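Local structure of transcriptional regulator (Pyrococcus horikoshii, 1UDD) at residues A[36-42]-A[158-162]; A[41-46]-A[207-211]. The protein belongs to the all-helical TenA/Thi-4/PqqC family and, though named a transcriptional regulator, is best described as a TenA homologue. All coordinates share one frame; numbering follows the deposited sequence.

Contact 1 of 2, residues A[36-42]-A[158-162]; sequences LEKFKFY and IYREW
Phe39, Tyr159 and Trp162 form an aromatic cluster that joins the first turns of helix 36-63 to the short helix 157-164, in a partly buried region near the periphery of the all-helical fold. The axes of the two short segments stay 12.7 Å apart, a separation that leaves the bridging to large side chains. Phe39 is the central ring. Tyr159 presents its edge to one face of it, Tyr159 CE1 lying 3.5 Å from Phe39 CG. The two planes are steeply inclined, at 68°, which makes this a T-shaped pair. Phe39 in turn points its own edge at the face of the Trp162 five-membered ring, the planes almost perpendicular at 88° and Phe39 CZ 3.8 Å from Trp162 CD1. A chi1 of -174° swings the Phe39 ring out from its helix and across the gap. Ile158 adds its CG2 branch, 3.7 Å from Phe39 CE2. Further along, Tyr42 meets the rim of the indole, Tyr42 OH lying 3.5 Å from Trp162 CZ2; this hydroxyl is hydrogen-bonded to Tyr140 OH. At the other end, Tyr159 OH comes to 3.3 Å from Leu36 CA. Cohesion between the segments therefore comes from apolar and ring contacts, and the hydroxyl of Tyr159, set among them, is satisfied by the carbonyl of Leu34 just before helix 36-63.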
# COMPACT_ATOMS: atom_id res chain seq x y z
N LEU A 36 -26.25 -1.83 31.17
CA LEU A 36 -26.07 -2.89 30.18
C LEU A 36 -26.34 -2.47 28.74
O LEU A 36 -25.81 -3.07 27.81
CB LEU A 36 -26.94 -4.09 30.53
CG LEU A 36 -26.63 -5.39 29.78
CD1 LEU A 36 -25.17 -5.75 29.98
CD2 LEU A 36 -27.53 -6.51 30.29
N GLU A 37 -27.16 -1.44 28.56
CA GLU A 37 -27.47 -0.97 27.22
C GLU A 37 -26.29 -0.27 26.57
O GLU A 37 -26.09 -0.37 25.36
CB GLU A 37 -28.66 -0.01 27.24
CG GLU A 37 -30.01 -0.71 27.31
CD GLU A 37 -30.13 -1.83 26.28
OE1 GLU A 37 -29.70 -2.96 26.58
OE2 GLU A 37 -30.66 -1.56 25.17
N LYS A 38 -25.52 0.46 27.38
CA LYS A 38 -24.36 1.17 26.89
C LYS A 38 -23.25 0.19 26.53
O LYS A 38 -22.48 0.43 25.60
CB LYS A 38 -23.86 2.18 27.93
CG LYS A 38 -24.83 3.31 28.17
CD LYS A 38 -24.23 4.41 29.01
CE LYS A 38 -25.06 5.68 28.87
NZ LYS A 38 -24.45 6.84 29.58
N PHE A 39 -23.16 -0.91 27.27
CA PHE A 39 -22.14 -1.91 27.01
C PHE A 39 -22.42 -2.56 25.66
O PHE A 39 -21.50 -2.79 24.87
CB PHE A 39 -22.13 -2.97 28.12
CG PHE A 39 -21.01 -3.97 28.00
CD1 PHE A 39 -19.68 -3.56 27.98
CD2 PHE A 39 -21.29 -5.34 27.96
CE1 PHE A 39 -18.64 -4.49 27.92
CE2 PHE A 39 -20.26 -6.28 27.89
CZ PHE A 39 -18.92 -5.85 27.88
N LYS A 40 -23.69 -2.86 25.40
CA LYS A 40 -24.05 -3.47 24.13
C LYS A 40 -23.70 -2.56 22.96
O LYS A 40 -23.23 -3.04 21.93
CB LYS A 40 -25.54 -3.83 24.10
CG LYS A 40 -25.91 -4.94 25.06
CD LYS A 40 -27.39 -5.25 24.98
CE LYS A 40 -27.84 -6.18 26.08
NZ LYS A 40 -29.30 -6.50 25.95
N PHE A 41 -23.93 -1.26 23.10
CA PHE A 41 -23.61 -0.33 22.02
C PHE A 41 -22.10 -0.37 21.74
O PHE A 41 -21.66 -0.34 20.59
CB PHE A 41 -23.99 1.10 22.39
CG PHE A 41 -23.73 2.08 21.30
CD1 PHE A 41 -24.64 2.26 20.26
CD2 PHE A 41 -22.54 2.80 21.28
CE1 PHE A 41 -24.38 3.15 19.21
CE2 PHE A 41 -22.26 3.69 20.24
CZ PHE A 41 -23.18 3.87 19.20
N TYR A 42 -21.33 -0.43 22.83
CA TYR A 42 -19.88 -0.50 22.76
C TYR A 42 -19.44 -1.81 22.11
O TYR A 42 -18.69 -1.80 21.12
CB TYR A 42 -19.28 -0.37 24.17
CG TYR A 42 -17.84 -0.82 24.31
CD1 TYR A 42 -16.80 -0.13 23.69
CD2 TYR A 42 -17.53 -1.96 25.04
CE1 TYR A 42 -15.47 -0.56 23.79
CE2 TYR A 42 -16.21 -2.41 25.15
CZ TYR A 42 -15.20 -1.71 24.52
OH TYR A 42 -13.91 -2.19 24.61
N ILE A 158 -20.82 -10.64 33.36
CA ILE A 158 -20.35 -10.40 32.00
C ILE A 158 -19.22 -9.37 32.01
O ILE A 158 -18.21 -9.55 31.32
CB ILE A 158 -21.50 -9.90 31.09
CG1 ILE A 158 -22.48 -11.05 30.83
CG2 ILE A 158 -20.93 -9.40 29.76
CD1 ILE A 158 -23.60 -10.69 29.88
N TYR A 159 -19.39 -8.31 32.79
CA TYR A 159 -18.36 -7.29 32.89
C TYR A 159 -17.09 -7.90 33.49
O TYR A 159 -15.98 -7.57 33.08
CB TYR A 159 -18.82 -6.13 33.77
CG TYR A 159 -19.94 -5.32 33.19
CD1 TYR A 159 -20.41 -5.55 31.90
CD2 TYR A 159 -20.54 -4.30 33.94
CE1 TYR A 159 -21.45 -4.79 31.37
CE2 TYR A 159 -21.58 -3.55 33.41
CZ TYR A 159 -22.04 -3.80 32.14
OH TYR A 159 -23.10 -3.07 31.64
N ARG A 160 -17.25 -8.78 34.47
CA ARG A 160 -16.09 -9.40 35.10
C ARG A 160 -15.32 -10.27 34.12
O ARG A 160 -14.10 -10.20 34.05
CB ARG A 160 -16.48 -10.25 36.31
CG ARG A 160 -16.96 -9.47 37.52
CD ARG A 160 -16.81 -10.31 38.78
NE ARG A 160 -17.48 -11.60 38.67
CZ ARG A 160 -18.79 -11.78 38.82
NH1 ARG A 160 -19.58 -10.75 39.10
NH2 ARG A 160 -19.31 -12.99 38.69
N GLU A 161 -16.04 -11.10 33.38
CA GLU A 161 -15.40 -11.97 32.41
C GLU A 161 -14.64 -11.07 31.43
O GLU A 161 -13.45 -11.24 31.19
CB GLU A 161 -16.44 -12.79 31.65
CG GLU A 161 -17.47 -13.49 32.54
CD GLU A 161 -18.43 -14.36 31.74
OE1 GLU A 161 -18.03 -15.48 31.34
OE2 GLU A 161 -19.59 -13.93 31.50
N TRP A 162 -15.36 -10.09 30.89
CA TRP A 162 -14.80 -9.14 29.94
C TRP A 162 -13.49 -8.51 30.44
O TRP A 162 -12.49 -8.50 29.74
CB TRP A 162 -15.81 -8.02 29.66
CG TRP A 162 -15.31 -7.02 28.67
CD1 TRP A 162 -15.36 -7.11 27.31
CD2 TRP A 162 -14.62 -5.80 28.97
NE1 TRP A 162 -14.75 -6.02 26.74
CE2 TRP A 162 -14.29 -5.20 27.74
CE3 TRP A 162 -14.26 -5.16 30.17
CZ2 TRP A 162 -13.60 -3.97 27.66
CZ3 TRP A 162 -13.58 -3.94 30.09
CH2 TRP A 162 -13.26 -3.36 28.84

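Contact 2 of 2, residues A[41-46]-A[207-211]; sequences FYVLQD and FWEMA
Tyr42 and Ala211 bring helices 36-63 and 190-213 to their closest backbone approach here, Tyr42 CA lying 5.2 Å from Ala211 CA, although the segment axes remain 10.1 Å apart and run at 129°. The Tyr42 side chain can be followed outward. Tyr42 CB packs on Ala211 CB at 4.1 Å, and CD1 continues past the same methyl toward the indole of Trp208. Tyr42 CE1 reaches Trp208 CZ3 at 3.6 Å and also passes the edge of Phe207 near CE2. CZ lies by the same rim of the indole, and Tyr42 OH ends 3.5 Å from Trp208 CH2 while hydrogen-bonding to Tyr140 OH. Trp208 CZ3 thus lies over one face of the Tyr42 ring, yet the phenol and the six-membered ring of the indole are offset so far that little of one lies over the other. The opposite face of the phenol is covered by the carboxylate of Asp46, one turn on, with OD2 above the rim.

Beside this pair, the chi1 of Met210 (75°) places CG between the backbone N and the carbonyl carbon, and chi2 bends the chain again, which folds CE back over the centre of the Phe207 ring. Met210 CE also packs on Gln45 CG at 3.6 Å, while Met210 SD stands at the edge of the Phe41 ring, 4.0 Å from Phe41 CE2, in a Met-aromatic contact. The amide of Gln45 is buried and held by backbone groups: OE1 accepts from Thr107 N and NE2 donates to Glu105 O.

Helices 24-31, 82-93, 108-123 and 126-146 contribute neighbours to the two segments: Val26 touches Trp208, Tyr87 touches Asp46, Asn110 and Tyr113 touch Phe207, and Tyr140 bonds Tyr42.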
# COMPACT_ATOMS: atom_id res chain seq x y z
N PHE A 41 -23.93 -1.26 23.10
CA PHE A 41 -23.61 -0.33 22.02
C PHE A 41 -22.10 -0.37 21.74
O PHE A 41 -21.66 -0.34 20.59
CB PHE A 41 -23.99 1.10 22.39
CG PHE A 41 -23.73 2.08 21.30
CD1 PHE A 41 -24.64 2.26 20.26
CD2 PHE A 41 -22.54 2.80 21.28
CE1 PHE A 41 -24.38 3.15 19.21
CE2 PHE A 41 -22.26 3.69 20.24
CZ PHE A 41 -23.18 3.87 19.20
N TYR A 42 -21.33 -0.43 22.83
CA TYR A 42 -19.88 -0.50 22.76
C TYR A 42 -19.44 -1.81 22.11
O TYR A 42 -18.69 -1.80 21.12
CB TYR A 42 -19.28 -0.37 24.17
CG TYR A 42 -17.84 -0.82 24.31
CD1 TYR A 42 -16.80 -0.13 23.69
CD2 TYR A 42 -17.53 -1.96 25.04
CE1 TYR A 42 -15.47 -0.56 23.79
CE2 TYR A 42 -16.21 -2.41 25.15
CZ TYR A 42 -15.20 -1.71 24.52
OH TYR A 42 -13.91 -2.19 24.61
N VAL A 43 -19.90 -2.94 22.64
CA VAL A 43 -19.52 -4.23 22.08
C VAL A 43 -19.82 -4.24 20.58
O VAL A 43 -18.99 -4.67 19.77
CB VAL A 43 -20.26 -5.41 22.77
CG1 VAL A 43 -19.99 -6.72 22.01
CG2 VAL A 43 -19.78 -5.55 24.21
N LEU A 44 -21.00 -3.76 20.22
CA LEU A 44 -21.40 -3.70 18.81
C LEU A 44 -20.37 -2.95 17.97
O LEU A 44 -19.98 -3.42 16.90
CB LEU A 44 -22.77 -3.03 18.68
CG LEU A 44 -23.98 -3.94 18.40
CD1 LEU A 44 -23.97 -5.13 19.33
CD2 LEU A 44 -25.27 -3.13 18.56
N GLN A 45 -19.94 -1.79 18.46
CA GLN A 45 -18.95 -0.99 17.75
C GLN A 45 -17.59 -1.70 17.68
O GLN A 45 -16.72 -1.31 16.90
CB GLN A 45 -18.78 0.36 18.44
CG GLN A 45 -19.96 1.31 18.35
CD GLN A 45 -20.20 1.84 16.94
OE1 GLN A 45 -19.30 2.42 16.32
NE2 GLN A 45 -21.41 1.64 16.43
N ASP A 46 -17.41 -2.75 18.49
CA ASP A 46 -16.15 -3.49 18.50
C ASP A 46 -15.86 -4.34 17.27
O ASP A 46 -14.70 -4.69 17.04
CB ASP A 46 -16.03 -4.38 19.73
CG ASP A 46 -15.77 -3.59 20.99
OD1 ASP A 46 -15.10 -2.54 20.91
OD2 ASP A 46 -16.23 -4.02 22.07
N PHE A 207 -13.05 7.09 21.64
CA PHE A 207 -13.82 5.87 21.47
C PHE A 207 -14.71 5.62 22.69
O PHE A 207 -15.88 5.26 22.55
CB PHE A 207 -12.90 4.67 21.25
CG PHE A 207 -13.52 3.57 20.44
CD1 PHE A 207 -13.50 3.62 19.04
CD2 PHE A 207 -14.09 2.46 21.07
CE1 PHE A 207 -14.04 2.57 18.28
CE2 PHE A 207 -14.63 1.42 20.32
CZ PHE A 207 -14.61 1.47 18.92
N TRP A 208 -14.15 5.80 23.88
CA TRP A 208 -14.94 5.59 25.08
C TRP A 208 -16.04 6.64 25.11
O TRP A 208 -17.19 6.34 25.43
CB TRP A 208 -14.07 5.70 26.34
CG TRP A 208 -13.08 4.58 26.46
CD1 TRP A 208 -11.72 4.68 26.44
CD2 TRP A 208 -13.38 3.19 26.61
NE1 TRP A 208 -11.15 3.44 26.58
CE2 TRP A 208 -12.15 2.51 26.68
CE3 TRP A 208 -14.58 2.45 26.69
CZ2 TRP A 208 -12.07 1.12 26.84
CZ3 TRP A 208 -14.50 1.07 26.85
CH2 TRP A 208 -13.25 0.42 26.92
N GLU A 209 -15.68 7.86 24.73
CA GLU A 209 -16.63 8.96 24.73
C GLU A 209 -17.82 8.69 23.82
O GLU A 209 -18.96 8.95 24.19
CB GLU A 209 -15.93 10.25 24.30
CG GLU A 209 -16.81 11.50 24.35
CD GLU A 209 -17.46 11.72 25.72
OE1 GLU A 209 -16.78 11.49 26.74
OE2 GLU A 209 -18.65 12.12 25.76
N MET A 210 -17.56 8.17 22.62
CA MET A 210 -18.66 7.90 21.71
C MET A 210 -19.47 6.71 22.19
O MET A 210 -20.66 6.60 21.89
CB MET A 210 -18.13 7.67 20.29
CG MET A 210 -17.47 6.35 20.07
SD MET A 210 -18.62 5.14 19.47
CE MET A 210 -17.45 3.75 19.25
N ALA A 211 -18.82 5.81 22.93
CA ALA A 211 -19.52 4.65 23.46
C ALA A 211 -20.43 5.16 24.59
O ALA A 211 -21.51 4.63 24.83
CB ALA A 211 -18.53 3.64 24.00

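Overall arrangement
Both contacts use helix 36-63, and their centres are about 10 Å apart. Contact 1 lies farther out, its centre about 16 Å from the chain centre, and is partly buried; contact 2, centred at about 12 Å, is buried. They differ in chemistry as well as depth: the wide-set axes of contact 1 are spanned by edge-to-face rings, whereas contact 2 mixes a strongly offset ring pair with alanine, methionine and a glutamine whose buried amide is satisfied by backbone groups. Tyr42 is the residue that works in both, and the two meet directly where Trp162 CH2 packs 4.2 Å from Trp208 CH2. Helix 36-63 thereby contacts both helix 157-164 and helix 190-213.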